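Local coordinates for protein putative branched-chain amino acid ABC transporter (PDB 4PYR) that is a predicted LppC-family lipoprotein with a periplasmic-binding-protein-like fold that binds glutathione and may act as an enzyme regulator, at residues Leu84-Val89 and Ile255-Leu260; Gly59-Ile64 and Gln263-Arg268. All blocks are in the same frame, centred on the assembly; numbering follows the deposited sequence.

Interaction 1. Residues Leu84-Val89 and Ile255-Leu260; sequences LALNSV and IDAYRL. With GSH (glutathione), chain B.
Leu84 drives one methyl, CD2, into the shallow notch that the helix offers between Ala257 and Leu260. Three measurements fix its seat: CD2 lies 3.7 Å from Ala257 CA, 4.0 Å from Ala257 CB and 4.1 Å from Leu260 CB. With CG swung anti to the backbone N (chi1 -171°), the branch extends from the strand onto the helix, and the small alanine lets the methyl come down almost to the main chain; Leu84 CD2 is also 3.8 Å from Ala257 O. Leu260 CD1 borders the notch farther along the helix. The methyl of Ala257 is the answering bump: its CB rests against both leucine methyls, Leu84 CD2 on one hand and, at 4.1 Å, Leu86 CD2 on the other. The strand 83-85 belongs to the parallel five-stranded sheet of a lobe whose topology is that of periplasmic binding proteins, and the helix 245-265 packs on a face of that sheet. All four touching residues are buried, and the contact is wholly apolar. Beyond the strand end the chain turns into the glutathione pocket, to which Leu86, Asn87 and Ser88 contribute; Arg137 also hydrogen-bonds the ligand. Within the helix itself, a hydrogen-bonded salt bridge joins Asp256 OD1 and Arg259 NH1 (3.1 Å), met on the syn side but 28° out of the carboxylate plane, while Arg259 NH2 makes a second with Asp276.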
ATOM      1  N   LEU A  84       3.948 -15.231  -1.202  1.00 19.42           N
ATOM      2  CA  LEU A  84       3.705 -13.812  -0.997  1.00 18.82           C
ATOM      3  C   LEU A  84       2.289 -13.483  -1.408  1.00 18.09           C
ATOM      4  O   LEU A  84       2.021 -13.129  -2.578  1.00 18.25           O
ATOM      5  CB  LEU A  84       4.722 -12.979  -1.792  1.00 18.69           C
ATOM      6  CG  LEU A  84       4.649 -11.511  -1.453  1.00 18.24           C
ATOM      7  CD1 LEU A  84       5.145 -11.158  -0.072  1.00 20.10           C
ATOM      8  CD2 LEU A  84       5.463 -10.799  -2.532  1.00 18.47           C
ATOM      9  N   ALA A  85       1.371 -13.578  -0.451  1.00 18.31           N
ATOM     10  CA  ALA A  85       0.005 -13.107  -0.677  1.00 19.81           C
ATOM     11  C   ALA A  85      -0.046 -11.590  -0.844  1.00 20.03           C
ATOM     12  O   ALA A  85       0.761 -10.844  -0.307  1.00 19.11           O
ATOM     13  CB  ALA A  85      -0.902 -13.568   0.455  1.00 23.91           C
ATOM     14  N   LEU A  86      -1.046 -11.132  -1.608  1.00 19.78           N
ATOM     15  CA  LEU A  86      -1.142  -9.711  -1.892  1.00 20.73           C
ATOM     16  C   LEU A  86      -2.334  -9.093  -1.209  1.00 22.81           C
ATOM     17  O   LEU A  86      -2.936  -8.135  -1.700  1.00 26.52           O
ATOM     18  CB  LEU A  86      -1.161  -9.486  -3.410  1.00 20.87           C
ATOM     19  CG  LEU A  86       0.096  -9.970  -4.169  1.00 21.24           C
ATOM     20  CD1 LEU A  86      -0.027  -9.686  -5.672  1.00 19.76           C
ATOM     21  CD2 LEU A  86       1.341  -9.292  -3.618  1.00 19.81           C
ATOM     22  N   ASN A  87      -2.681  -9.670  -0.069  1.00 23.61           N
ATOM     23  CA  ASN A  87      -3.652  -9.102   0.851  1.00 24.20           C
ATOM     24  C   ASN A  87      -3.221  -9.521   2.245  1.00 27.75           C
ATOM     25  O   ASN A  87      -2.320 -10.334   2.383  1.00 27.77           O
ATOM     26  CB  ASN A  87      -5.090  -9.554   0.508  1.00 26.98           C
ATOM     27  CG  ASN A  87      -6.123  -8.714   1.222  1.00 30.93           C
ATOM     28  OD1 ASN A  87      -6.322  -8.811   2.453  1.00 35.98           O
ATOM     29  ND2 ASN A  87      -6.736  -7.843   0.481  1.00 35.22           N
ATOM     30  N   SER A  88      -3.856  -8.957   3.275  1.00 37.25           N
ATOM     31  CA  SER A  88      -3.583  -9.351   4.653  1.00 38.39           C
ATOM     32  C   SER A  88      -3.908 -10.792   4.805  1.00 39.56           C
ATOM     33  O   SER A  88      -4.877 -11.273   4.215  1.00 44.33           O
ATOM     34  CB  SER A  88      -4.461  -8.571   5.609  1.00 39.40           C
ATOM     35  OG  SER A  88      -4.213  -7.188   5.463  1.00 40.30           O
ATOM     36  N   VAL A  89      -3.105 -11.507   5.580  1.00 43.09           N
ATOM     37  CA  VAL A  89      -3.562 -12.786   6.067  1.00 42.53           C
ATOM     38  C   VAL A  89      -4.530 -12.410   7.188  1.00 47.38           C
ATOM     39  O   VAL A  89      -4.115 -11.793   8.174  1.00 49.53           O
ATOM     40  CB  VAL A  89      -2.405 -13.751   6.488  1.00 37.49           C
ATOM     41  CG1 VAL A  89      -1.329 -13.762   5.408  1.00 44.12           C
ATOM     42  CG2 VAL A  89      -1.848 -13.477   7.901  1.00 37.59           C
ATOM     43  N   ILE A 255       5.684  -5.219  -9.537  1.00 14.77           N
ATOM     44  CA  ILE A 255       7.132  -5.138  -9.640  1.00 15.48           C
ATOM     45  C   ILE A 255       7.724  -5.594  -8.317  1.00 14.51           C
ATOM     46  O   ILE A 255       8.631  -6.441  -8.316  1.00 15.96           O
ATOM     47  CB  ILE A 255       7.601  -3.714  -9.953  1.00 17.12           C
ATOM     48  CG1 ILE A 255       7.209  -3.394 -11.408  1.00 16.76           C
ATOM     49  CG2 ILE A 255       9.091  -3.534  -9.688  1.00 15.36           C
ATOM     50  CD1 ILE A 255       7.409  -1.963 -11.776  1.00 18.06           C
ATOM     51  N   ASP A 256       7.333  -4.997  -7.221  1.00 15.18           N
ATOM     52  CA  ASP A 256       7.949  -5.398  -5.918  1.00 14.53           C
ATOM     53  C   ASP A 256       7.618  -6.835  -5.505  1.00 15.59           C
ATOM     54  O   ASP A 256       8.446  -7.457  -4.820  1.00 16.70           O
ATOM     55  CB  ASP A 256       7.561  -4.438  -4.816  1.00 15.57           C
ATOM     56  CG  ASP A 256       8.373  -3.155  -4.828  1.00 15.85           C
ATOM     57  OD1 ASP A 256       9.336  -3.003  -5.614  1.00 16.46           O
ATOM     58  OD2 ASP A 256       8.058  -2.287  -4.013  1.00 15.75           O
ATOM     59  N   ALA A 257       6.482  -7.374  -5.935  1.00 14.96           N
ATOM     60  CA  ALA A 257       6.127  -8.785  -5.596  1.00 15.29           C
ATOM     61  C   ALA A 257       7.149  -9.712  -6.290  1.00 15.91           C
ATOM     62  O   ALA A 257       7.638 -10.674  -5.683  1.00 17.17           O
ATOM     63  CB  ALA A 257       4.695  -9.117  -6.037  1.00 16.63           C
ATOM     64  N   TYR A 258       7.445  -9.435  -7.573  1.00 15.67           N
ATOM     65  CA  TYR A 258       8.446 -10.144  -8.289  1.00 16.10           C
ATOM     66  C   TYR A 258       9.781 -10.056  -7.521  1.00 16.92           C
ATOM     67  O   TYR A 258      10.425 -11.088  -7.270  1.00 16.73           O
ATOM     68  CB  TYR A 258       8.659  -9.576  -9.670  1.00 15.47           C
ATOM     69  CG  TYR A 258       9.827 -10.259 -10.341  1.00 16.76           C
ATOM     70  CD1 TYR A 258       9.637 -11.383 -11.079  1.00 15.93           C
ATOM     71  CD2 TYR A 258      11.135  -9.751 -10.253  1.00 17.22           C
ATOM     72  CE1 TYR A 258      10.716 -12.011 -11.736  1.00 16.18           C
ATOM     73  CE2 TYR A 258      12.203 -10.376 -10.869  1.00 17.77           C
ATOM     74  CZ  TYR A 258      11.984 -11.506 -11.591  1.00 16.36           C
ATOM     75  OH  TYR A 258      13.038 -12.170 -12.191  1.00 19.96           O
ATOM     76  N   ARG A 259      10.182  -8.837  -7.121  1.00 15.87           N
ATOM     77  CA  ARG A 259      11.483  -8.650  -6.500  1.00 17.03           C
ATOM     78  C   ARG A 259      11.593  -9.360  -5.179  1.00 17.36           C
ATOM     79  O   ARG A 259      12.630  -9.966  -4.900  1.00 18.79           O
ATOM     80  CB  ARG A 259      11.816  -7.188  -6.345  1.00 15.88           C
ATOM     81  CG  ARG A 259      11.851  -6.449  -7.709  1.00 16.64           C
ATOM     82  CD  ARG A 259      11.961  -4.915  -7.607  1.00 16.70           C
ATOM     83  NE  ARG A 259      13.188  -4.488  -6.949  1.00 19.21           N
ATOM     84  CZ  ARG A 259      13.355  -3.404  -6.219  1.00 16.25           C
ATOM     85  NH1 ARG A 259      12.348  -2.565  -5.984  1.00 18.39           N
ATOM     86  NH2 ARG A 259      14.537  -3.129  -5.717  1.00 19.66           N
ATOM     87  N   LEU A 260      10.543  -9.257  -4.374  1.00 17.00           N
ATOM     88  CA  LEU A 260      10.505  -9.968  -3.073  1.00 18.03           C
ATOM     89  C   LEU A 260      10.483 -11.464  -3.242  1.00 18.30           C
ATOM     90  O   LEU A 260      11.180 -12.183  -2.499  1.00 20.38           O
ATOM     91  CB  LEU A 260       9.308  -9.557  -2.247  1.00 18.70           C
ATOM     92  CG  LEU A 260       9.389  -8.272  -1.497  1.00 19.80           C
ATOM     93  CD1 LEU A 260       8.035  -8.071  -0.815  1.00 20.27           C
ATOM     94  CD2 LEU A 260      10.482  -8.316  -0.469  1.00 22.32           C
TER
HETATM   95  N1  GSH B 401      -8.204  -5.475   7.504  1.00 38.10           N
HETATM   96  CA1 GSH B 401      -8.973  -4.436   6.854  1.00 37.78           C
HETATM   97  C1  GSH B 401      -9.962  -3.783   7.798  1.00 36.28           C
HETATM   98  O11 GSH B 401      -9.572  -3.276   8.885  1.00 39.60           O
HETATM   99  O12 GSH B 401     -11.164  -3.722   7.448  1.00 45.47           O
HETATM  100  CB1 GSH B 401      -9.710  -5.000   5.633  1.00 36.77           C
HETATM  101  CG1 GSH B 401      -8.792  -5.673   4.614  1.00 35.67           C
HETATM  102  CD1 GSH B 401      -7.848  -4.680   4.008  1.00 36.57           C
HETATM  103  OE1 GSH B 401      -7.797  -3.548   4.467  1.00 34.84           O
HETATM  104  N2  GSH B 401      -7.126  -5.149   2.966  1.00 39.56           N
HETATM  105  CA2 GSH B 401      -6.138  -4.385   2.192  1.00 40.65           C
HETATM  106  C2  GSH B 401      -6.692  -4.088   0.831  1.00 44.59           C
HETATM  107  O2  GSH B 401      -7.917  -3.949   0.915  1.00 47.15           O
HETATM  108  CB2 GSH B 401      -4.840  -5.167   2.118  1.00 43.88           C
HETATM  109  SG2 GSH B 401      -4.717  -6.287   3.504  1.00 47.24           S
HETATM  110  N3  GSH B 401      -5.987  -3.982  -0.357  1.00 38.98           N
HETATM  111  CA3 GSH B 401      -4.524  -3.946  -0.653  1.00 40.09           C
HETATM  112  C3  GSH B 401      -4.027  -4.821  -1.808  1.00 42.73           C
HETATM  113  O31 GSH B 401      -3.022  -4.464  -2.503  1.00 36.61           O
HETATM  114  O32 GSH B 401      -4.632  -5.885  -2.049  1.00 36.41           O

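Interaction 2. Residues Gly59-Ile64 and Gln263-Arg268; sequences GVNVVI and QLAGSR
Val62 meets Leu264 and Ala265 with both of its methyls, each directed at a different residue. CG1 lies 4.1 Å from Ala265 CB, and CG2 lies 4.2 Å from Leu264 CB. The first torsion (chi1 56°) accounts for this division: CG2 stands anti to the backbone N, while CG1 sits between the N and the carbonyl carbon, so the fork opens across two successive residues, Leu264 and Ala265. Val62 and Leu264 cross at about a right angle, and the touch falls at the base of the leucine, on CB. The alanine, by contrast, points its methyl at the valine, consistent with the close backbones here: Val62 CA and Ala265 CA are 5.6 Å apart. At the margin Asn61 OD1 approaches Ala265 CB to 4.3 Å, but its polar partner is the backbone N of Arg3, and Asn61 ND2 bonds Lys1 O. The chain that follows is tied back by Ser267 OG, which donates to Gln263 O at 3.1 Å from 43° above the carbonyl plane. Strand 62-64 runs beside strand 2-8, whose Val2 touches Ala265 and whose Ile4 touches Val62, while Ala261 of helix 245-265 continues the contact along Val62 and Ile64.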
ATOM      1  N   GLY A  59       7.411 -27.557  -9.899  1.00 34.05           N
ATOM      2  CA  GLY A  59       8.771 -27.076  -9.657  1.00 33.97           C
ATOM      3  C   GLY A  59       8.859 -25.613  -9.265  1.00 31.15           C
ATOM      4  O   GLY A  59       9.960 -25.071  -9.133  1.00 32.93           O
ATOM      5  N   VAL A  60       7.708 -24.953  -9.096  1.00 29.02           N
ATOM      6  CA  VAL A  60       7.673 -23.622  -8.506  1.00 28.47           C
ATOM      7  C   VAL A  60       8.341 -23.623  -7.116  1.00 28.71           C
ATOM      8  O   VAL A  60       8.082 -24.520  -6.288  1.00 28.71           O
ATOM      9  CB  VAL A  60       6.208 -23.128  -8.480  1.00 29.42           C
ATOM     10  CG1 VAL A  60       5.979 -21.970  -7.536  1.00 32.63           C
ATOM     11  CG2 VAL A  60       5.772 -22.816  -9.909  1.00 27.62           C
ATOM     12  N   ASN A  61       9.246 -22.682  -6.870  1.00 24.77           N
ATOM     13  CA  ASN A  61       9.854 -22.570  -5.539  1.00 29.43           C
ATOM     14  C   ASN A  61       9.532 -21.309  -4.742  1.00 23.71           C
ATOM     15  O   ASN A  61      10.026 -21.160  -3.627  1.00 30.15           O
ATOM     16  CB  ASN A  61      11.355 -22.841  -5.608  1.00 35.06           C
ATOM     17  CG  ASN A  61      12.034 -22.103  -6.734  1.00 30.24           C
ATOM     18  OD1 ASN A  61      11.588 -21.057  -7.133  1.00 33.20           O
ATOM     19  ND2 ASN A  61      13.113 -22.657  -7.253  1.00 42.17           N
ATOM     20  N   VAL A  62       8.693 -20.419  -5.308  1.00 23.60           N
ATOM     21  CA  VAL A  62       8.100 -19.327  -4.550  1.00 21.00           C
ATOM     22  C   VAL A  62       6.823 -18.941  -5.313  1.00 20.68           C
ATOM     23  O   VAL A  62       6.718 -19.221  -6.492  1.00 20.10           O
ATOM     24  CB  VAL A  62       9.078 -18.132  -4.512  1.00 22.08           C
ATOM     25  CG1 VAL A  62       9.455 -17.712  -5.927  1.00 22.73           C
ATOM     26  CG2 VAL A  62       8.593 -16.975  -3.657  1.00 22.17           C
ATOM     27  N   VAL A  63       5.864 -18.399  -4.593  1.00 17.88           N
ATOM     28  CA  VAL A  63       4.579 -18.019  -5.173  1.00 18.90           C
ATOM     29  C   VAL A  63       4.246 -16.578  -4.865  1.00 18.11           C
ATOM     30  O   VAL A  63       4.543 -16.084  -3.787  1.00 18.35           O
ATOM     31  CB  VAL A  63       3.471 -18.975  -4.664  1.00 19.31           C
ATOM     32  CG1 VAL A  63       2.082 -18.410  -4.909  1.00 20.07           C
ATOM     33  CG2 VAL A  63       3.601 -20.335  -5.336  1.00 20.58           C
ATOM     34  N   ILE A  64       3.714 -15.889  -5.893  1.00 17.69           N
ATOM     35  CA  ILE A  64       3.075 -14.581  -5.738  1.00 15.65           C
ATOM     36  C   ILE A  64       1.583 -14.831  -5.842  1.00 16.55           C
ATOM     37  O   ILE A  64       1.123 -15.458  -6.800  1.00 17.02           O
ATOM     38  CB  ILE A  64       3.506 -13.608  -6.846  1.00 15.32           C
ATOM     39  CG1 ILE A  64       4.989 -13.276  -6.630  1.00 15.19           C
ATOM     40  CG2 ILE A  64       2.626 -12.340  -6.821  1.00 17.26           C
ATOM     41  CD1 ILE A  64       5.607 -12.588  -7.841  1.00 15.13           C
ATOM     42  N   GLN A 263      13.890 -12.804  -3.741  1.00 21.65           N
ATOM     43  CA  GLN A 263      14.644 -12.854  -2.494  1.00 23.97           C
ATOM     44  C   GLN A 263      14.179 -13.981  -1.561  1.00 22.77           C
ATOM     45  O   GLN A 263      15.035 -14.643  -0.879  1.00 31.79           O
ATOM     46  CB  GLN A 263      14.626 -11.488  -1.828  1.00 26.85           C
ATOM     47  CG  GLN A 263      15.120 -10.370  -2.758  1.00 29.73           C
ATOM     48  CD  GLN A 263      16.517 -10.586  -3.298  1.00 35.18           C
ATOM     49  OE1 GLN A 263      16.805 -10.421  -4.514  1.00 37.67           O
ATOM     50  NE2 GLN A 263      17.411 -10.961  -2.396  1.00 42.94           N
ATOM     51  N   LEU A 264      12.844 -14.175  -1.526  1.00 25.66           N
ATOM     52  CA  LEU A 264      12.234 -15.191  -0.647  1.00 25.51           C
ATOM     53  C   LEU A 264      12.590 -16.602  -1.075  1.00 24.87           C
ATOM     54  O   LEU A 264      12.592 -17.546  -0.240  1.00 30.40           O
ATOM     55  CB  LEU A 264      10.720 -15.040  -0.633  1.00 21.10           C
ATOM     56  CG  LEU A 264      10.233 -13.860   0.219  1.00 23.36           C
ATOM     57  CD1 LEU A 264       8.776 -13.512  -0.058  1.00 22.92           C
ATOM     58  CD2 LEU A 264      10.440 -14.143   1.706  1.00 24.43           C
ATOM     59  N   ALA A 265      12.897 -16.773  -2.345  1.00 24.71           N
ATOM     60  CA  ALA A 265      13.319 -18.068  -2.850  1.00 28.32           C
ATOM     61  C   ALA A 265      14.753 -18.365  -2.441  1.00 36.10           C
ATOM     62  O   ALA A 265      15.121 -19.521  -2.322  1.00 33.34           O
ATOM     63  CB  ALA A 265      13.180 -18.135  -4.355  1.00 30.30           C
ATOM     64  N   GLY A 266      15.551 -17.300  -2.266  1.00 30.60           N
ATOM     65  CA  GLY A 266      16.932 -17.350  -1.993  1.00 23.32           C
ATOM     66  C   GLY A 266      17.374 -17.196  -0.519  1.00 28.56           C
ATOM     67  O   GLY A 266      18.574 -17.128  -0.222  1.00 35.29           O
ATOM     68  N   SER A 267      16.381 -17.094   0.385  1.00 37.97           N
ATOM     69  CA  SER A 267      16.613 -16.834   1.843  1.00 39.42           C
ATOM     70  C   SER A 267      16.141 -18.002   2.710  1.00 42.30           C
ATOM     71  O   SER A 267      15.281 -18.773   2.290  1.00 47.85           O
ATOM     72  CB  SER A 267      15.835 -15.579   2.273  1.00 34.14           C
ATOM     73  OG  SER A 267      16.449 -14.376   1.841  1.00 44.06           O
ATOM     74  N   ARG A 268      16.693 -18.134   3.924  1.00 48.13           N
ATOM     75  CA  ARG A 268      16.146 -19.065   4.935  1.00 41.76           C
ATOM     76  C   ARG A 268      14.715 -18.633   5.418  1.00 39.84           C
ATOM     77  O   ARG A 268      13.844 -19.486   5.618  1.00 44.40           O
ATOM     78  CB  ARG A 268      17.122 -19.210   6.112  1.00 50.62           C
ATOM     79  CG  ARG A 268      18.483 -19.772   5.704  1.00 62.72           C
ATOM     80  CD  ARG A 268      18.382 -21.078   4.906  1.00 50.31           C
ATOM     81  NE  ARG A 268      19.681 -21.713   4.655  1.00 57.68           N
ATOM     82  CZ  ARG A 268      19.860 -22.903   4.066  1.00 58.44           C
ATOM     83  NH1 ARG A 268      18.812 -23.620   3.642  1.00 70.38           N
ATOM     84  NH2 ARG A 268      21.090 -23.385   3.896  1.00 67.27           N
TER

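Interactions 1 and 2 are successive footholds of helix 245-265 on one parallel sheet, their centres 12 Å apart. Their strands, 83-85 and 62-64, are neighbours, and Leu84 N lies 2.8 Å from Val63 O, a probable hydrogen bond between them. Ile64 bridges the two contacts: its CD1 comes within 3.5 Å of Ala257 O, and its CG2 lies 3.9 Å from Leu86 CD1. The contacts differ in depth and in their relation to the ligand. Interaction 1 is buried, its centre about 11 Å from the centre of the chain, and its 84-89 segment leads into the glutathione pocket; interaction 2, its centre about 22 Å from the chain's centre, is partly buried and away from that site.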